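Local coordinates for protein ATP-dependent DNA helicase PIF1 (Candida albicans, PDB 7OTJ) that couples ATP hydrolysis to 5'-3' unwinding of DNA, and probably resolves G-quadruplex structures and helps maintain the nuclear and mitochondrial genomes, here as its helicase portion, at residues 208-212 / 213-217; 132-136 / 137-141; 492-496 / 497-501; 226-229 / 230-233; 121-124 / 125-129. All blocks are in the same frame, centred on the assembly; numbering follows the deposited sequence.

Contact 1: 208-212 / 213-217; sequences GNVPD and DTARD
Arg216 N donates to Asp212 O over 2.7 Å with an N-H...O angle of 168°, the shortest sound polar bond between 208-212 and 213-217. One residue earlier, Ala215 N reaches Pro211 O at 3.0 Å, nearly as straight at 169°. Both are i to i+4 bonds, and they start helix 212-219 with Pro211 in the N-cap position. The carbonyl of Pro211 is therefore already used by the first turn, while its ring stays outside the helix and brings CD to 4.0 Å from Thr214 OG1. That hydroxyl finds its hydrogen bond on the neighbouring helix, with Asn204 ND2.

Val210, still in the loop, packs on the start of the helix. Its CG1 lies anti to the backbone N (chi1 178°), which carries this methyl to 3.8 Å from Thr214 CG2 and 4.0 Å from Ala215 CB, the Val210 and Thr214 side chains crossing at about a right angle. Arg216 bends back along its own turn to form a salt-bridge network: NH2 lies 3.0 Å from Asp213 OD1, and NH1 lies 2.8 Å from Asp217 OD1, though with weak hydrogen-bond geometry. Asp217 is also paired with Arg197 and Arg220.

Asp212, which also pairs with Arg496, and Asp213 lie in the first turn, where their negative charges would probably interact favourably with the partial positive charge of the helix N-terminus.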
# COMPACT_ATOMS: atom_id res chain seq x y z
N GLY A 208 1.95 -23.58 -1.73
CA GLY A 208 3.20 -23.86 -1.06
C GLY A 208 3.98 -25.02 -1.65
O GLY A 208 5.21 -25.05 -1.50
N ASN A 209 3.31 -25.97 -2.30
CA ASN A 209 4.00 -27.08 -2.95
C ASN A 209 4.56 -26.61 -4.30
O ASN A 209 3.80 -26.21 -5.18
CB ASN A 209 3.06 -28.27 -3.14
CG ASN A 209 2.41 -28.70 -1.84
OD1 ASN A 209 3.00 -28.60 -0.76
ND2 ASN A 209 1.18 -29.19 -1.93
N VAL A 210 5.88 -26.68 -4.45
CA VAL A 210 6.55 -26.18 -5.64
C VAL A 210 7.23 -27.32 -6.38
O VAL A 210 8.19 -27.91 -5.85
CB VAL A 210 7.57 -25.08 -5.27
CG1 VAL A 210 8.31 -24.60 -6.51
CG2 VAL A 210 6.87 -23.93 -4.55
N PRO A 211 6.79 -27.67 -7.58
CA PRO A 211 7.43 -28.76 -8.33
C PRO A 211 8.86 -28.40 -8.70
O PRO A 211 9.26 -27.23 -8.70
CB PRO A 211 6.56 -28.91 -9.58
CG PRO A 211 5.28 -28.22 -9.26
CD PRO A 211 5.62 -27.13 -8.30
N ASP A 212 9.65 -29.44 -9.01
CA ASP A 212 11.05 -29.24 -9.36
C ASP A 212 11.20 -28.30 -10.55
O ASP A 212 12.03 -27.38 -10.53
CB ASP A 212 11.73 -30.59 -9.66
CG ASP A 212 11.70 -31.53 -8.48
OD1 ASP A 212 11.21 -31.12 -7.40
OD2 ASP A 212 12.14 -32.69 -8.62
N ASP A 213 10.41 -28.51 -11.60
CA ASP A 213 10.55 -27.70 -12.81
C ASP A 213 10.25 -26.23 -12.53
O ASP A 213 10.95 -25.35 -13.05
CB ASP A 213 9.65 -28.24 -13.92
CG ASP A 213 10.28 -29.37 -14.69
OD1 ASP A 213 11.39 -29.81 -14.31
OD2 ASP A 213 9.68 -29.81 -15.69
N THR A 214 9.22 -25.95 -11.73
CA THR A 214 8.94 -24.57 -11.35
C THR A 214 10.11 -23.99 -10.55
O THR A 214 10.58 -22.88 -10.83
CB THR A 214 7.64 -24.49 -10.54
OG1 THR A 214 6.52 -24.78 -11.38
CG2 THR A 214 7.45 -23.10 -9.93
N ALA A 215 10.61 -24.74 -9.57
CA ALA A 215 11.74 -24.28 -8.77
C ALA A 215 12.97 -24.05 -9.64
O ALA A 215 13.66 -23.03 -9.49
CB ALA A 215 12.05 -25.28 -7.66
N ARG A 216 13.26 -24.98 -10.54
CA ARG A 216 14.39 -24.79 -11.44
C ARG A 216 14.18 -23.58 -12.35
O ARG A 216 15.10 -22.77 -12.55
CB ARG A 216 14.62 -26.05 -12.26
CG ARG A 216 15.88 -26.01 -13.09
CD ARG A 216 15.55 -25.98 -14.56
NE ARG A 216 15.18 -27.29 -15.08
CZ ARG A 216 13.95 -27.65 -15.41
NH1 ARG A 216 12.93 -26.83 -15.27
NH2 ARG A 216 13.75 -28.87 -15.90
N ASP A 217 12.96 -23.41 -12.88
CA ASP A 217 12.69 -22.30 -13.79
C ASP A 217 12.87 -20.95 -13.10
O ASP A 217 13.18 -19.95 -13.77
CB ASP A 217 11.28 -22.43 -14.38
CG ASP A 217 11.20 -23.47 -15.48
OD1 ASP A 217 12.19 -24.21 -15.69
OD2 ASP A 217 10.14 -23.56 -16.15

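Contact 2: 132-136 / 137-141; sequences RPFGG and IQLVA
Phe134 begins its contact with Ile137 at CB, which lies 3.8 Å from Ile137 O and 4.3 Å from Ile137 CB. Further out, the ring turns to Leu139: CD1 is 4.1 Å and CE1 3.8 Å from Leu139 CD2, while Leu139 CD1 sits over one ring face. Leu139 CG is anti to its backbone N (chi1 -179°), which carries the branch point to the ring, and chi2 (61°) then sets the two methyls. Leu117 and Leu120 of helix 114-128 and Thr179 of helix 174-179 also touch the ring, placing it between two helices and the strand.

The backbone closes beneath it. Ile137 N donates to Phe134 O at 3.0 Å, approaching well out of the carbonyl plane. Phe134, Gly135 and Gly136 all have positive phi, and Gly136 N returns to Pro133 O at 3.1 Å. These are the last two of three overlapping turns, after one closed by Gly135 N on Arg132 O; both are left-handed, and the final one, Phe134 to Ile137, fits type I'.

This tight reversal leads out of helix 114-128 into strand 138-143, at the return of a beta-alpha-beta crossover in the parallel sheet of the RecA-like, P-loop helicase domain.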
# COMPACT_ATOMS: atom_id res chain seq x y z
N ARG A 132 -27.74 -3.68 11.70
CA ARG A 132 -27.40 -4.48 10.53
C ARG A 132 -25.90 -4.80 10.54
O ARG A 132 -25.12 -4.13 11.22
CB ARG A 132 -27.76 -3.75 9.24
CG ARG A 132 -29.25 -3.54 9.01
CD ARG A 132 -29.95 -4.82 8.61
NE ARG A 132 -31.18 -4.55 7.89
CZ ARG A 132 -32.35 -4.31 8.47
NH1 ARG A 132 -32.49 -4.32 9.79
NH2 ARG A 132 -33.41 -4.05 7.71
N PRO A 133 -25.49 -5.82 9.79
CA PRO A 133 -24.06 -6.06 9.59
C PRO A 133 -23.35 -4.80 9.14
O PRO A 133 -23.81 -4.09 8.24
CB PRO A 133 -24.04 -7.15 8.52
CG PRO A 133 -25.30 -7.90 8.74
CD PRO A 133 -26.31 -6.90 9.21
N PHE A 134 -22.24 -4.49 9.81
CA PHE A 134 -21.48 -3.27 9.56
C PHE A 134 -22.36 -2.03 9.62
O PHE A 134 -22.11 -1.04 8.93
CB PHE A 134 -20.72 -3.36 8.24
CG PHE A 134 -19.27 -3.69 8.41
CD1 PHE A 134 -18.85 -5.01 8.50
CD2 PHE A 134 -18.32 -2.69 8.54
CE1 PHE A 134 -17.52 -5.32 8.68
CE2 PHE A 134 -16.99 -2.99 8.72
CZ PHE A 134 -16.58 -4.31 8.80
N GLY A 135 -23.38 -2.06 10.48
CA GLY A 135 -24.25 -0.91 10.64
C GLY A 135 -24.90 -0.45 9.36
O GLY A 135 -25.09 0.75 9.16
N GLY A 136 -25.21 -1.38 8.46
CA GLY A 136 -25.86 -1.09 7.20
C GLY A 136 -24.93 -0.75 6.06
O GLY A 136 -25.38 -0.68 4.91
N ILE A 137 -23.63 -0.57 6.33
CA ILE A 137 -22.67 -0.25 5.28
C ILE A 137 -22.48 -1.46 4.38
O ILE A 137 -22.35 -2.59 4.87
CB ILE A 137 -21.34 0.21 5.89
CG1 ILE A 137 -21.54 1.49 6.71
CG2 ILE A 137 -20.30 0.40 4.80
CD1 ILE A 137 -20.34 1.90 7.54
N GLN A 138 -22.48 -1.24 3.07
CA GLN A 138 -22.17 -2.32 2.14
C GLN A 138 -20.67 -2.58 2.17
O GLN A 138 -19.87 -1.69 1.87
CB GLN A 138 -22.64 -1.96 0.73
CG GLN A 138 -22.34 -3.04 -0.31
CD GLN A 138 -22.61 -2.58 -1.73
OE1 GLN A 138 -23.06 -1.46 -1.96
NE2 GLN A 138 -22.32 -3.44 -2.70
N LEU A 139 -20.28 -3.79 2.55
CA LEU A 139 -18.88 -4.16 2.61
C LEU A 139 -18.46 -4.79 1.29
O LEU A 139 -19.11 -5.72 0.81
CB LEU A 139 -18.64 -5.12 3.77
CG LEU A 139 -17.21 -5.58 4.01
CD1 LEU A 139 -16.32 -4.40 4.33
CD2 LEU A 139 -17.19 -6.59 5.15
N VAL A 140 -17.39 -4.26 0.69
CA VAL A 140 -16.83 -4.79 -0.55
C VAL A 140 -15.37 -5.12 -0.25
O VAL A 140 -14.51 -4.24 -0.26
CB VAL A 140 -16.94 -3.80 -1.72
CG1 VAL A 140 -16.25 -4.38 -2.97
CG2 VAL A 140 -18.40 -3.44 -2.00
N ALA A 141 -15.10 -6.39 0.04
CA ALA A 141 -13.74 -6.85 0.30
C ALA A 141 -13.11 -7.38 -0.98
O ALA A 141 -13.75 -8.08 -1.77
CB ALA A 141 -13.74 -7.94 1.37

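Contact 3: 492-496 / 497-501; sequences LNFNR and SKVAS. With PO4 (phosphate ion), chain R.
Ser497 opens the second segment by donating its backbone N to Asn495 OD1 at 3.2 Å, an Asx turn. The donor stands above the plane of the side-chain amide, and the N-H...O angle is 164°. Asn495 CG is anti to its backbone N (chi1 -162°), which turns the amide oxygen back over the start of the short 3-10 segment.

Lys498 comes next, its N bonding to Asn495 O at 2.9 Å and its CB lying 3.3 Å from the same oxygen. Beyond CG its chain leaves the contact, and NZ bonds to the carbonyl of Lys468. Val499 N then donates to Arg496 O at 2.8 Å, so two successive i to i+3 bonds wind the chain. Its CG2 approaches Phe494 CZ obliquely at 4.4 Å, a loose apolar touch; the Phe494 ring also meets Phe218, with the two planes at about 20°.

Across the start of this turn sits a phosphate ion, probably from the crystallisation liquor. Arg496 N donates to its O1 at 3.1 Å, and the guanidinium presents an edge to O2, with weak bonds from NE and from NH2, the latter at 2.7 Å. The remaining nitrogen, NH1, is salt-bridged to Asp212, so the arginine lies between two anions. Phosphate O3 lies in the plane of the Phe494 ring, at its edge.

The arrangement is an Asx turn leading into a 3-10 turn, in the connection from strand 489-492 of the second RecA-like sheet to helix 503-511.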
# COMPACT_ATOMS: atom_id res chain seq x y z
N LEU A 492 16.92 -13.78 -6.92
CA LEU A 492 18.12 -14.12 -6.17
C LEU A 492 17.75 -14.98 -4.96
O LEU A 492 16.76 -14.71 -4.27
CB LEU A 492 18.86 -12.87 -5.71
CG LEU A 492 19.35 -11.92 -6.82
CD1 LEU A 492 20.01 -10.69 -6.22
CD2 LEU A 492 20.30 -12.62 -7.78
N ASN A 493 18.54 -16.03 -4.73
CA ASN A 493 18.44 -16.89 -3.55
C ASN A 493 17.08 -17.58 -3.46
O ASN A 493 16.55 -17.77 -2.36
CB ASN A 493 18.72 -16.09 -2.28
CG ASN A 493 20.12 -15.53 -2.25
OD1 ASN A 493 21.08 -16.25 -1.98
ND2 ASN A 493 20.25 -14.23 -2.52
N PHE A 494 16.57 -18.04 -4.60
CA PHE A 494 15.31 -18.77 -4.61
C PHE A 494 15.46 -20.10 -3.90
O PHE A 494 16.50 -20.76 -4.00
CB PHE A 494 14.82 -19.01 -6.04
CG PHE A 494 13.52 -19.78 -6.11
CD1 PHE A 494 13.52 -21.17 -6.09
CD2 PHE A 494 12.31 -19.12 -6.17
CE1 PHE A 494 12.33 -21.88 -6.14
CE2 PHE A 494 11.12 -19.82 -6.22
CZ PHE A 494 11.13 -21.21 -6.20
N ASN A 495 14.44 -20.48 -3.15
CA ASN A 495 14.42 -21.78 -2.49
C ASN A 495 12.99 -22.12 -2.11
O ASN A 495 12.24 -21.25 -1.65
CB ASN A 495 15.34 -21.77 -1.26
CG ASN A 495 15.71 -23.15 -0.79
OD1 ASN A 495 14.90 -24.08 -0.86
ND2 ASN A 495 16.93 -23.29 -0.29
N ARG A 496 12.61 -23.39 -2.31
CA ARG A 496 11.25 -23.83 -1.97
C ARG A 496 10.94 -23.64 -0.49
O ARG A 496 9.78 -23.38 -0.13
CB ARG A 496 11.06 -25.30 -2.35
CG ARG A 496 10.80 -25.50 -3.83
CD ARG A 496 10.73 -26.96 -4.21
NE ARG A 496 12.05 -27.56 -4.35
CZ ARG A 496 12.29 -28.73 -4.92
NH1 ARG A 496 11.30 -29.47 -5.40
NH2 ARG A 496 13.54 -29.17 -5.02
N SER A 497 11.94 -23.77 0.38
CA SER A 497 11.74 -23.52 1.80
C SER A 497 11.19 -22.13 2.07
O SER A 497 10.59 -21.91 3.13
CB SER A 497 13.06 -23.73 2.56
OG SER A 497 14.09 -22.95 1.97
N LYS A 498 11.40 -21.18 1.16
CA LYS A 498 10.86 -19.83 1.29
C LYS A 498 9.42 -19.70 0.82
O LYS A 498 8.83 -18.63 1.01
CB LYS A 498 11.73 -18.84 0.50
CG LYS A 498 13.19 -18.79 0.90
CD LYS A 498 13.35 -18.25 2.31
CE LYS A 498 14.81 -18.31 2.75
NZ LYS A 498 14.98 -17.79 4.13
N VAL A 499 8.84 -20.73 0.20
CA VAL A 499 7.49 -20.66 -0.37
C VAL A 499 6.56 -21.49 0.50
O VAL A 499 6.66 -22.72 0.54
CB VAL A 499 7.45 -21.17 -1.82
CG1 VAL A 499 6.07 -20.90 -2.43
CG2 VAL A 499 8.55 -20.54 -2.65
N ALA A 500 5.65 -20.81 1.20
CA ALA A 500 4.74 -21.49 2.11
C ALA A 500 3.41 -20.75 2.16
O ALA A 500 3.34 -19.55 1.90
CB ALA A 500 5.36 -21.61 3.51
N SER A 501 2.34 -21.50 2.48
CA SER A 501 1.01 -20.94 2.66
C SER A 501 0.43 -21.41 3.99
O SER A 501 0.77 -22.49 4.48
CB SER A 501 0.06 -21.35 1.53
OG SER A 501 0.29 -20.57 0.37
P PO4 R . 15.46 -25.42 -4.90
O1 PO4 R . 15.05 -24.70 -3.64
O2 PO4 R . 14.65 -26.69 -5.01
O3 PO4 R . 15.20 -24.54 -6.10
O4 PO4 R . 16.93 -25.75 -4.82

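Contact 4: 226-229 / 230-233; sequences KCPE and GIVP
Ile231 has chi1 at -66°, which sets CG1 anti to its carbonyl carbon and CG2 anti to its backbone N, and the two branches part to meet different residues. CG1 goes to the proline: it lies 3.6 Å from Pro228 CG and 3.7 Å from Pro228 CD. Ile231 CB adds a second touch, also 3.7 Å from Pro228 CD. Ile231 CB and CG1 therefore lie against the CG-CD side of the ring, and the two side chains meet at a slant. CG2 takes the other direction and ends 4.1 Å from Cys227 CB, while Cys227 CB also lies 3.7 Å from Ile231 O.

These touches are made possible by a reversal of the backbone. Glu229 and Gly230 have the phi/psi values of the two corner positions of a type I beta turn, which runs from Pro228 to Ile231. The closing bond, from Ile231 N to Pro228 O, is weak at 3.4 Å, with an N-H...O angle of 147°. The turn belongs to the loop between helix 212-219 and strand 234-237, just before the chain enters the four-stranded parallel sheet.

Glu229 is at the outer corner, its carboxylate carried away on an extended chain, and most of the residues touching here are exposed. Lys462, from another loop, touches Cys227 and Ile231, the two residues joined by the CG2 contact.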
# COMPACT_ATOMS: atom_id res chain seq x y z
N LYS A 226 19.31 -6.96 -18.10
CA LYS A 226 19.92 -5.97 -18.98
C LYS A 226 18.84 -4.97 -19.37
O LYS A 226 17.83 -5.35 -19.98
CB LYS A 226 20.55 -6.62 -20.21
CG LYS A 226 21.60 -7.67 -19.86
CD LYS A 226 22.59 -7.11 -18.83
CE LYS A 226 23.53 -8.18 -18.29
NZ LYS A 226 24.41 -7.67 -17.20
N CYS A 227 19.04 -3.71 -19.02
CA CYS A 227 18.06 -2.65 -19.16
C CYS A 227 18.66 -1.46 -19.90
O CYS A 227 19.89 -1.35 -20.02
CB CYS A 227 17.56 -2.19 -17.78
SG CYS A 227 16.84 -3.51 -16.80
N PRO A 228 17.82 -0.57 -20.42
CA PRO A 228 18.33 0.68 -21.00
C PRO A 228 19.08 1.51 -19.96
O PRO A 228 19.08 1.23 -18.76
CB PRO A 228 17.07 1.40 -21.48
CG PRO A 228 16.09 0.30 -21.73
CD PRO A 228 16.38 -0.74 -20.68
N GLU A 229 19.73 2.57 -20.46
CA GLU A 229 20.58 3.39 -19.60
C GLU A 229 19.78 4.02 -18.46
O GLU A 229 20.22 4.01 -17.30
CB GLU A 229 21.27 4.48 -20.43
CG GLU A 229 22.42 5.17 -19.72
CD GLU A 229 22.99 6.32 -20.53
OE1 GLU A 229 22.21 7.19 -20.96
OE2 GLU A 229 24.22 6.34 -20.75
N GLY A 230 18.60 4.55 -18.76
CA GLY A 230 17.80 5.23 -17.76
C GLY A 230 16.75 4.39 -17.08
O GLY A 230 16.04 4.90 -16.21
N ILE A 231 16.61 3.12 -17.44
CA ILE A 231 15.62 2.23 -16.82
C ILE A 231 16.26 1.57 -15.61
O ILE A 231 17.27 0.87 -15.73
CB ILE A 231 15.11 1.18 -17.82
CG1 ILE A 231 14.31 1.84 -18.95
CG2 ILE A 231 14.25 0.15 -17.10
CD1 ILE A 231 13.07 2.56 -18.48
N VAL A 232 15.68 1.82 -14.44
CA VAL A 232 16.18 1.31 -13.17
C VAL A 232 15.24 0.21 -12.69
O VAL A 232 14.03 0.44 -12.58
CB VAL A 232 16.31 2.44 -12.13
CG1 VAL A 232 17.59 3.21 -12.34
CG2 VAL A 232 15.11 3.37 -12.21
N PRO A 233 15.73 -1.00 -12.41
CA PRO A 233 14.85 -2.06 -11.93
C PRO A 233 14.57 -1.93 -10.43
O PRO A 233 15.46 -1.59 -9.64
CB PRO A 233 15.64 -3.35 -12.23
CG PRO A 233 17.07 -2.91 -12.21
CD PRO A 233 17.10 -1.48 -12.69

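Contact 5: 121-124 / 125-129; sequences NEIA and KNLRR
Lys125 N, Asn126 N, Leu127 N and Arg128 N bond to the carbonyls of Asn121, Glu122, Ile123 and Ala124 in regular i to i+4 order, the backbone hydrogen bonds that join 121-124 to 125-129 within helix 114-128. Leu127 N to Ile123 O, at 2.9 Å and 171°, is the straightest. The last, Arg128 N to Ala124 O, lengthens to 3.2 Å and bends to 141°. Beyond it Arg129 takes positive phi, and its N returns to Asn126 O at 3.2 Å, in a Schellman motif.

Apolar contact follows one side of the helix. Ile123 CG2 lies 3.6 Å from Leu127 CD1, the two side chains running side by side in the same direction. Trp98 of helix 92-100 meets both, and helix 81-90 covers them through Ile85 and Ile88.

Polar side chains use another face. The extended chain of Lys125 crosses the Asn121 amide, bringing CE to 3.4 Å from Asn121 OD1; Lys125 NZ pairs with Glu178, which Asn121 ND2 also binds. The amide's oxygen accepts from Phe134 N. Arg128 curls over Ala124 O, with CB at 3.3 Å and CD at 3.4 Å from it. Its bend at chi3 (58°) delivers NE to Gly135 O, and NH1 to Trp98 O.

The Asn121 amide is thus gripped at both ends, which should fix its rotation, while the arginine supplies N-H groups to carbonyls of the following turn and of helix 92-100, tying the C-terminal end of this helix to its surroundings.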
# COMPACT_ATOMS: atom_id res chain seq x y z
N ASN A 121 -16.66 -3.66 12.86
CA ASN A 121 -18.07 -4.05 12.80
C ASN A 121 -18.85 -3.45 13.97
O ASN A 121 -19.89 -2.81 13.76
CB ASN A 121 -18.18 -5.57 12.79
CG ASN A 121 -19.58 -6.04 12.45
OD1 ASN A 121 -20.38 -5.29 11.88
ND2 ASN A 121 -19.88 -7.30 12.78
N GLU A 122 -18.36 -3.64 15.19
CA GLU A 122 -19.04 -3.11 16.37
C GLU A 122 -19.10 -1.59 16.35
O GLU A 122 -20.09 -1.00 16.77
CB GLU A 122 -18.34 -3.60 17.65
CG GLU A 122 -18.35 -5.12 17.82
CD GLU A 122 -17.83 -5.58 19.17
OE1 GLU A 122 -17.60 -6.80 19.32
OE2 GLU A 122 -17.65 -4.74 20.08
N ILE A 123 -18.04 -0.95 15.85
CA ILE A 123 -18.01 0.51 15.82
C ILE A 123 -19.01 1.04 14.80
O ILE A 123 -19.72 2.02 15.05
CB ILE A 123 -16.58 1.02 15.54
CG1 ILE A 123 -15.80 1.14 16.85
CG2 ILE A 123 -16.60 2.36 14.83
CD1 ILE A 123 -14.52 0.36 16.88
N ALA A 124 -19.08 0.38 13.64
CA ALA A 124 -20.07 0.75 12.64
C ALA A 124 -21.48 0.73 13.22
O ALA A 124 -22.23 1.70 13.08
CB ALA A 124 -19.97 -0.20 11.45
N LYS A 125 -21.86 -0.37 13.87
CA LYS A 125 -23.19 -0.48 14.45
C LYS A 125 -23.43 0.62 15.48
O LYS A 125 -24.47 1.29 15.47
CB LYS A 125 -23.39 -1.86 15.07
CG LYS A 125 -23.30 -3.00 14.06
CD LYS A 125 -23.37 -4.36 14.72
CE LYS A 125 -23.24 -5.47 13.70
NZ LYS A 125 -23.37 -6.82 14.32
N ASN A 126 -22.46 0.83 16.38
CA ASN A 126 -22.67 1.77 17.48
C ASN A 126 -22.83 3.20 16.97
O ASN A 126 -23.82 3.87 17.29
CB ASN A 126 -21.50 1.69 18.46
CG ASN A 126 -21.77 2.46 19.74
OD1 ASN A 126 -22.24 1.90 20.73
ND2 ASN A 126 -21.49 3.76 19.72
N LEU A 127 -21.87 3.68 16.19
CA LEU A 127 -21.88 5.07 15.75
C LEU A 127 -23.09 5.38 14.88
O LEU A 127 -23.55 6.53 14.85
CB LEU A 127 -20.60 5.39 14.99
CG LEU A 127 -19.28 5.20 15.74
CD1 LEU A 127 -18.15 5.65 14.86
CD2 LEU A 127 -19.29 5.97 17.04
N ARG A 128 -23.63 4.39 14.18
CA ARG A 128 -24.72 4.60 13.24
C ARG A 128 -26.08 4.21 13.80
O ARG A 128 -27.09 4.36 13.09
CB ARG A 128 -24.45 3.84 11.94
CG ARG A 128 -23.24 4.35 11.18
CD ARG A 128 -22.73 3.33 10.19
NE ARG A 128 -23.74 2.93 9.22
CZ ARG A 128 -23.98 3.56 8.08
NH1 ARG A 128 -23.36 4.69 7.78
NH2 ARG A 128 -24.86 3.05 7.23
N ARG A 129 -26.15 3.74 15.05
CA ARG A 129 -27.40 3.26 15.66
C ARG A 129 -28.09 2.24 14.77
O ARG A 129 -29.32 2.22 14.63
CB ARG A 129 -28.35 4.42 15.98
CG ARG A 129 -27.81 5.43 16.98
CD ARG A 129 -28.81 6.56 17.17
NE ARG A 129 -28.31 7.60 18.06
CZ ARG A 129 -28.99 8.67 18.43
NH1 ARG A 129 -30.23 8.88 17.99
NH2 ARG A 129 -28.44 9.55 19.25

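Overall arrangement
Contacts 2 and 5 belong together in the first, six-stranded parallel sheet domain: 121-129 ends the helix and 132-141 turns back into the next strand. Contact 2 is mostly buried and apolar, contact 5 half buried and split between apolar and polar faces. Contacts 1 and 3, with centres about 10 Å apart, are joined by a salt bridge and apolar touches, which tie the loop after strand 489-492 to helix 212-219; contact 1 is partly buried, contact 3 lies at the surface, and both are richer in charge. Contact 4, about 51 Å from contact 5 between centres, is an exposed turn held by apolar touches and one weak backbone bond.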